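Side-chain contacts in D-hydantoinase (Ralstonia pickettii, PDB 1NFG), which probably catalyses the stereospecific hydrolysis of the cyclic amide bond of D-hydantoin derivatives, at a site that binds two zinc ions: residues A[102-107]-A[119-124]; A[85-90]-A[448-453]; A[349-352]-A[357-360]. One frame throughout, in Å; residues are numbered along the deposited sequence.

Contact 1: residues A[102-107]-A[119-124]; sequences EAVAKW and YGYHII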
# COMPACT_ATOMS: atom_id res chain seq x y z
N GLU A 102 12.68 6.61 42.80
CA GLU A 102 12.86 5.42 43.63
C GLU A 102 13.44 4.31 42.73
O GLU A 102 14.30 3.54 43.16
CB GLU A 102 11.53 4.92 44.25
CG GLU A 102 10.97 5.69 45.51
CD GLU A 102 9.94 4.84 46.34
OE1 GLU A 102 10.28 3.69 46.67
OE2 GLU A 102 8.81 5.31 46.66
N ALA A 103 12.98 4.26 41.48
CA ALA A 103 13.42 3.25 40.51
C ALA A 103 14.86 3.46 40.06
O ALA A 103 15.65 2.52 40.00
CB ALA A 103 12.49 3.26 39.29
N VAL A 104 15.20 4.70 39.74
CA VAL A 104 16.56 5.00 39.31
C VAL A 104 17.52 4.65 40.43
O VAL A 104 18.55 4.00 40.21
CB VAL A 104 16.71 6.49 38.99
CG1 VAL A 104 18.16 6.78 38.65
CG2 VAL A 104 15.78 6.87 37.85
N ALA A 105 17.19 5.08 41.65
CA ALA A 105 18.01 4.80 42.82
C ALA A 105 18.22 3.30 42.95
O ALA A 105 19.33 2.83 43.22
CB ALA A 105 17.34 5.35 44.07
N LYS A 106 17.15 2.54 42.75
CA LYS A 106 17.23 1.09 42.84
C LYS A 106 18.18 0.54 41.79
O LYS A 106 18.96 -0.39 42.05
CB LYS A 106 15.84 0.47 42.65
CG LYS A 106 15.83 -1.04 42.72
CD LYS A 106 14.42 -1.57 42.64
CE LYS A 106 14.37 -3.08 42.82
NZ LYS A 106 12.95 -3.56 42.96
N TRP A 107 18.13 1.12 40.59
CA TRP A 107 18.99 0.69 39.51
C TRP A 107 20.44 1.00 39.84
O TRP A 107 21.31 0.14 39.71
CB TRP A 107 18.56 1.32 38.17
CG TRP A 107 18.10 0.28 37.19
CD1 TRP A 107 18.77 -0.16 36.08
CD2 TRP A 107 16.97 -0.60 37.35
NE1 TRP A 107 18.14 -1.26 35.55
CE2 TRP A 107 17.04 -1.55 36.30
CE3 TRP A 107 15.92 -0.68 38.27
CZ2 TRP A 107 16.09 -2.57 36.16
CZ3 TRP A 107 14.98 -1.70 38.13
CH2 TRP A 107 15.08 -2.63 37.08
N TYR A 119 27.13 2.05 31.08
CA TYR A 119 25.69 1.86 30.94
C TYR A 119 24.87 3.13 31.14
O TYR A 119 25.28 4.05 31.85
CB TYR A 119 25.23 0.82 31.96
CG TYR A 119 25.54 1.22 33.38
CD1 TYR A 119 24.71 2.11 34.08
CD2 TYR A 119 26.71 0.79 34.01
CE1 TYR A 119 25.05 2.56 35.35
CE2 TYR A 119 27.06 1.25 35.28
CZ TYR A 119 26.23 2.13 35.94
OH TYR A 119 26.59 2.60 37.19
N GLY A 120 23.71 3.16 30.49
CA GLY A 120 22.78 4.29 30.59
C GLY A 120 21.45 3.67 30.96
O GLY A 120 21.35 2.45 31.06
N TYR A 121 20.41 4.49 31.18
CA TYR A 121 19.10 3.93 31.53
C TYR A 121 17.96 4.43 30.68
O TYR A 121 17.95 5.58 30.23
CB TYR A 121 18.68 4.27 32.97
CG TYR A 121 19.59 3.87 34.12
CD1 TYR A 121 20.32 2.68 34.10
CD2 TYR A 121 19.68 4.68 35.26
CE1 TYR A 121 21.11 2.30 35.19
CE2 TYR A 121 20.46 4.32 36.35
CZ TYR A 121 21.17 3.13 36.31
OH TYR A 121 21.97 2.80 37.39
N HIS A 122 16.98 3.56 30.46
CA HIS A 122 15.75 3.93 29.77
C HIS A 122 14.82 3.85 30.97
O HIS A 122 15.03 3.01 31.86
CB HIS A 122 15.27 2.88 28.78
CG HIS A 122 16.18 2.67 27.61
ND1 HIS A 122 16.49 3.69 26.73
CD2 HIS A 122 16.80 1.56 27.15
CE1 HIS A 122 17.26 3.20 25.77
NE2 HIS A 122 17.46 1.92 26.00
N ILE A 123 13.79 4.68 31.03
CA ILE A 123 12.89 4.59 32.16
C ILE A 123 11.54 4.00 31.75
O ILE A 123 10.86 4.53 30.86
CB ILE A 123 12.69 5.96 32.84
CG1 ILE A 123 11.82 5.80 34.09
CG2 ILE A 123 12.07 6.95 31.85
CD1 ILE A 123 12.34 4.72 35.06
N ILE A 124 11.16 2.89 32.38
CA ILE A 124 9.87 2.26 32.09
C ILE A 124 8.81 2.85 33.00
O ILE A 124 8.96 2.85 34.22
CB ILE A 124 9.88 0.75 32.35
CG1 ILE A 124 10.78 0.04 31.34
CG2 ILE A 124 8.47 0.21 32.26
CD1 ILE A 124 10.72 -1.47 31.45
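W107 and Y121 carry this contact as an edge-to-face aromatic pair. The indole turns the edge of its five-membered ring to the face of the phenol ring, with the planes at 85° and the centroids 5.1 Å apart. The nearest carbons are W107 CD1 and Y121 CE1, at 3.5 Å. A CH-pi contact adds to the stack: W107 CB stands over the same ring, 4.1 Å from the centroid of Y121, so the ring meets the root of the tryptophan as well as its indole.

Aliphatic packing continues along the helix. V104 sends CG1 to the Y121 ring, 4.1 Å from CE2; this branch lies opposite the backbone N (chi1 176°). One turn back from W107, A103 is small enough to let the helix settle near I123, where its CB is 4.5 Å from I123 CD1.

The polar ends look elsewhere. W107 NE1 bonds to D90 OD2, and Y121 OH bonds to D108 OD1.

No hydrogen bond crosses between the segments. Their contact is apolar and aromatic, and D108, one residue on in helix 100-111, adds the polar tie; the two buried aromatics present carbon to each other while aspartates satisfy their polar groups.

Contact 2: residues A[85-90]-A[448-453]; sequences TTTIVD and KFLKRR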
# COMPACT_ATOMS: atom_id res chain seq x y z
N THR A 85 30.66 -5.89 23.28
CA THR A 85 29.78 -4.76 23.58
C THR A 85 30.29 -4.01 24.80
O THR A 85 30.41 -4.59 25.88
CB THR A 85 28.33 -5.23 23.80
OG1 THR A 85 27.80 -5.75 22.57
CG2 THR A 85 27.45 -4.08 24.28
N THR A 86 30.57 -2.73 24.62
CA THR A 86 31.11 -1.89 25.69
C THR A 86 30.15 -0.91 26.36
O THR A 86 30.46 -0.34 27.40
CB THR A 86 32.33 -1.10 25.18
OG1 THR A 86 31.96 -0.33 24.03
CG2 THR A 86 33.46 -2.05 24.83
N THR A 87 29.00 -0.67 25.74
CA THR A 87 28.01 0.22 26.33
C THR A 87 26.66 -0.48 26.26
O THR A 87 26.38 -1.25 25.35
CB THR A 87 27.92 1.58 25.63
OG1 THR A 87 29.13 2.30 25.84
CG2 THR A 87 26.77 2.40 26.19
N ILE A 88 25.82 -0.19 27.24
CA ILE A 88 24.52 -0.82 27.30
C ILE A 88 23.54 0.19 27.86
O ILE A 88 23.92 1.09 28.60
CB ILE A 88 24.62 -2.08 28.19
CG1 ILE A 88 24.14 -3.28 27.40
CG2 ILE A 88 23.85 -1.91 29.49
CD1 ILE A 88 24.63 -4.59 27.94
N VAL A 89 22.28 0.08 27.46
CA VAL A 89 21.28 0.99 27.99
C VAL A 89 20.20 0.05 28.48
O VAL A 89 19.42 -0.49 27.70
CB VAL A 89 20.74 1.95 26.92
CG1 VAL A 89 19.90 3.03 27.58
CG2 VAL A 89 21.90 2.60 26.18
N ASP A 90 20.19 -0.18 29.79
CA ASP A 90 19.25 -1.08 30.42
C ASP A 90 17.93 -0.38 30.69
O ASP A 90 17.87 0.86 30.78
CB ASP A 90 19.83 -1.59 31.74
CG ASP A 90 19.23 -2.92 32.18
OD1 ASP A 90 19.48 -3.94 31.50
OD2 ASP A 90 18.53 -2.94 33.20
N LYS A 448 30.80 2.66 34.09
CA LYS A 448 30.27 3.90 34.63
C LYS A 448 28.95 4.27 33.97
O LYS A 448 28.68 3.91 32.82
CB LYS A 448 31.27 5.04 34.46
CG LYS A 448 32.61 4.80 35.15
CD LYS A 448 32.41 4.33 36.60
CE LYS A 448 33.73 4.03 37.31
NZ LYS A 448 34.42 5.28 37.73
N PHE A 449 28.11 4.99 34.71
CA PHE A 449 26.82 5.43 34.20
C PHE A 449 27.03 6.55 33.18
O PHE A 449 27.98 7.33 33.28
CB PHE A 449 25.95 5.92 35.36
CG PHE A 449 24.64 6.50 34.92
CD1 PHE A 449 23.58 5.66 34.58
CD2 PHE A 449 24.48 7.88 34.82
CE1 PHE A 449 22.38 6.20 34.14
CE2 PHE A 449 23.28 8.42 34.38
CZ PHE A 449 22.23 7.59 34.04
N LEU A 450 26.13 6.63 32.20
CA LEU A 450 26.22 7.65 31.16
C LEU A 450 25.02 8.57 31.13
O LEU A 450 23.89 8.12 30.93
CB LEU A 450 26.34 6.98 29.79
CG LEU A 450 27.64 6.23 29.49
CD1 LEU A 450 27.41 5.22 28.38
CD2 LEU A 450 28.70 7.24 29.09
N LYS A 451 25.25 9.85 31.35
CA LYS A 451 24.16 10.81 31.28
C LYS A 451 23.98 11.04 29.79
O LYS A 451 24.79 11.72 29.16
CB LYS A 451 24.52 12.13 31.97
CG LYS A 451 24.60 12.04 33.49
CD LYS A 451 24.98 13.39 34.11
CE LYS A 451 23.98 14.49 33.75
NZ LYS A 451 24.40 15.82 34.28
N ARG A 452 22.94 10.44 29.23
CA ARG A 452 22.68 10.56 27.80
C ARG A 452 22.02 11.89 27.44
O ARG A 452 21.34 12.50 28.26
CB ARG A 452 21.84 9.35 27.34
CG ARG A 452 22.54 8.05 27.68
CD ARG A 452 21.79 6.79 27.31
NE ARG A 452 20.46 6.73 27.90
CZ ARG A 452 19.37 7.23 27.33
NH1 ARG A 452 19.47 7.83 26.15
NH2 ARG A 452 18.19 7.15 27.93
N ARG A 453 22.25 12.33 26.21
CA ARG A 453 21.74 13.60 25.72
C ARG A 453 20.27 13.53 25.33
O ARG A 453 19.73 12.46 25.08
CB ARG A 453 22.59 14.05 24.54
CG ARG A 453 22.84 15.54 24.49
CD ARG A 453 23.84 15.89 23.39
NE ARG A 453 25.06 15.11 23.50
CZ ARG A 453 25.47 14.23 22.60
NH1 ARG A 453 24.75 14.02 21.50
NH2 ARG A 453 26.59 13.54 22.79
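T87 and L450 meet methyl to methyl, T87 CG2 lying 3.6 Å from L450 CD1. The rotation of the threonine decides which branch does this: with chi1 at -67° the methyl is trans to the backbone N and the hydroxyl sits beside that N. A beta-branched residue suits the strand here, giving the incoming leucine a hydrocarbon surface. L450 points its side chain at the strand, and its chi2 of 158° extends one methyl, CD1, toward T87.

Two residues on, V89 also uses the branch trans to its own N, CG1, but here the partner is polar. This methyl approaches R452 NE at 3.8 Å, obliquely to the guanidinium group. The arginine chain is extended through chi2 and bends at chi3 (-56°), and the terminal nitrogens of R452 bond elsewhere, NH2 to Y121 O and NH1 to F373 O. Those bonds give a buried cationic group polar partners that V89 cannot supply.

Strand 85-93 runs parallel to strands 48-58 and 118-124, between the two. Segment 448-453, which follows strand 439-440, comes in across this region from near the C-terminus, and backbone bonds of K448 and L450 to Y119 tie it to strand 118-124.

Contact 3: residues A[349-352]-A[357-360]; sequences QGVN and SLTQ
The backbone N of Q360 is gripped by two oxygens of S357, the residue against which V351 packs. The stronger bond goes to the serine hydroxyl, Q360 N to S357 OG at 2.9 Å; the second, to the serine carbonyl, is weak. In return the glutamine side chain reaches back, and S357 N donates to Q360 OE1 at 2.9 Å. This return bond is nearly straight, with an N-H...O angle of 172°, and it lies in the carbonyl plane on a lone pair of the amide oxygen. The pair is a capping box that closes the first turn of helix 358-372. Serine suits the N-cap because its short side chain can accept a bond from an N-H that has no earlier turn to pair with. Glutamine, as long as the glutamate common at this position of a capping box, brings its amide oxygen back to the cap, while its NE2 bonds to R303 O.

Across the contact everything is apolar or van der Waals in kind. V351 points its side chain at the following helix start, placing CG1 4.0 Å from S357 O, and CB lies 4.2 Å from L358 N. L358 heads past the valine, and its chi2 of 71° turns CD1 back to a looser contact with V351 CG2, at 4.4 Å. A compact branched residue fits where two backbones come close, the CA atoms of V351 and S357 being 5.1 Å apart.

Four residues link the end of helix 343-352 to helix 358-372, and a backbone bond between G350 and I356 braces that turn. L358 also packs on Y48 and F50 of strand 48-58, Q349 reaches K421 in strand 419-429, and T359 touches K371 of the second subunit.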
# COMPACT_ATOMS: atom_id res chain seq x y z
N GLN A 349 27.54 -12.20 11.09
CA GLN A 349 27.43 -13.27 10.10
C GLN A 349 26.70 -12.74 8.87
O GLN A 349 26.83 -13.28 7.78
CB GLN A 349 26.68 -14.47 10.69
CG GLN A 349 27.35 -15.05 11.92
CD GLN A 349 28.82 -15.33 11.69
OE1 GLN A 349 29.19 -16.22 10.92
NE2 GLN A 349 29.68 -14.56 12.36
N GLY A 350 25.94 -11.67 9.06
CA GLY A 350 25.21 -11.09 7.95
C GLY A 350 26.13 -10.44 6.94
O GLY A 350 25.80 -10.34 5.76
N VAL A 351 27.30 -9.99 7.39
CA VAL A 351 28.23 -9.37 6.47
C VAL A 351 28.91 -10.50 5.71
O VAL A 351 29.27 -10.36 4.55
CB VAL A 351 29.28 -8.45 7.19
CG1 VAL A 351 28.79 -8.08 8.58
CG2 VAL A 351 30.64 -9.11 7.24
N ASN A 352 29.05 -11.65 6.37
CA ASN A 352 29.66 -12.81 5.74
C ASN A 352 28.81 -13.30 4.58
O ASN A 352 29.33 -13.78 3.58
CB ASN A 352 29.82 -13.95 6.74
CG ASN A 352 31.03 -13.80 7.63
OD1 ASN A 352 31.20 -14.53 8.61
ND2 ASN A 352 31.90 -12.85 7.29
N SER A 357 26.47 -4.98 4.66
CA SER A 357 27.88 -4.67 4.41
C SER A 357 28.71 -4.60 5.69
O SER A 357 28.17 -4.52 6.79
CB SER A 357 28.01 -3.35 3.65
OG SER A 357 27.96 -2.24 4.52
N LEU A 358 30.04 -4.63 5.54
CA LEU A 358 30.95 -4.57 6.68
C LEU A 358 30.78 -3.25 7.40
O LEU A 358 30.79 -3.17 8.63
CB LEU A 358 32.39 -4.68 6.20
CG LEU A 358 33.47 -4.57 7.28
CD1 LEU A 358 33.48 -5.83 8.14
CD2 LEU A 358 34.82 -4.39 6.61
N THR A 359 30.60 -2.21 6.61
CA THR A 359 30.44 -0.87 7.13
C THR A 359 29.08 -0.67 7.81
O THR A 359 28.98 0.09 8.78
CB THR A 359 30.67 0.14 5.97
OG1 THR A 359 31.77 0.99 6.31
CG2 THR A 359 29.42 0.97 5.69
N GLN A 360 28.05 -1.35 7.32
CA GLN A 360 26.72 -1.24 7.92
C GLN A 360 26.70 -1.98 9.26
O GLN A 360 25.97 -1.59 10.18
CB GLN A 360 25.65 -1.84 7.00
CG GLN A 360 25.38 -1.01 5.75
CD GLN A 360 24.36 -1.65 4.83
OE1 GLN A 360 24.47 -2.83 4.48
NE2 GLN A 360 23.35 -0.88 4.43

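Overall arrangement
Contacts 1 and 2 are neighbours, their centres about 11 Å apart. Strands 85-93 and 118-124 lie side by side, helix 100-111 links them in a beta-alpha-beta unit of the TIM barrel, and segment 448-453 bonds to the second strand. Strand 85-93 neighbours strand 48-58, which carries zinc ligand H57, and W107 and V89 each lie about 11 Å from a zinc ion; neither contact supplies a ligand. Contact 3 lies across the chain's centre from contact 1, their centres about 33 Å apart, and its centre is about 25 Å from that of contact 2. In sequence contact 1 precedes contact 3, both within the span bridged by contact 2, which brings C-terminal residues back to an early strand.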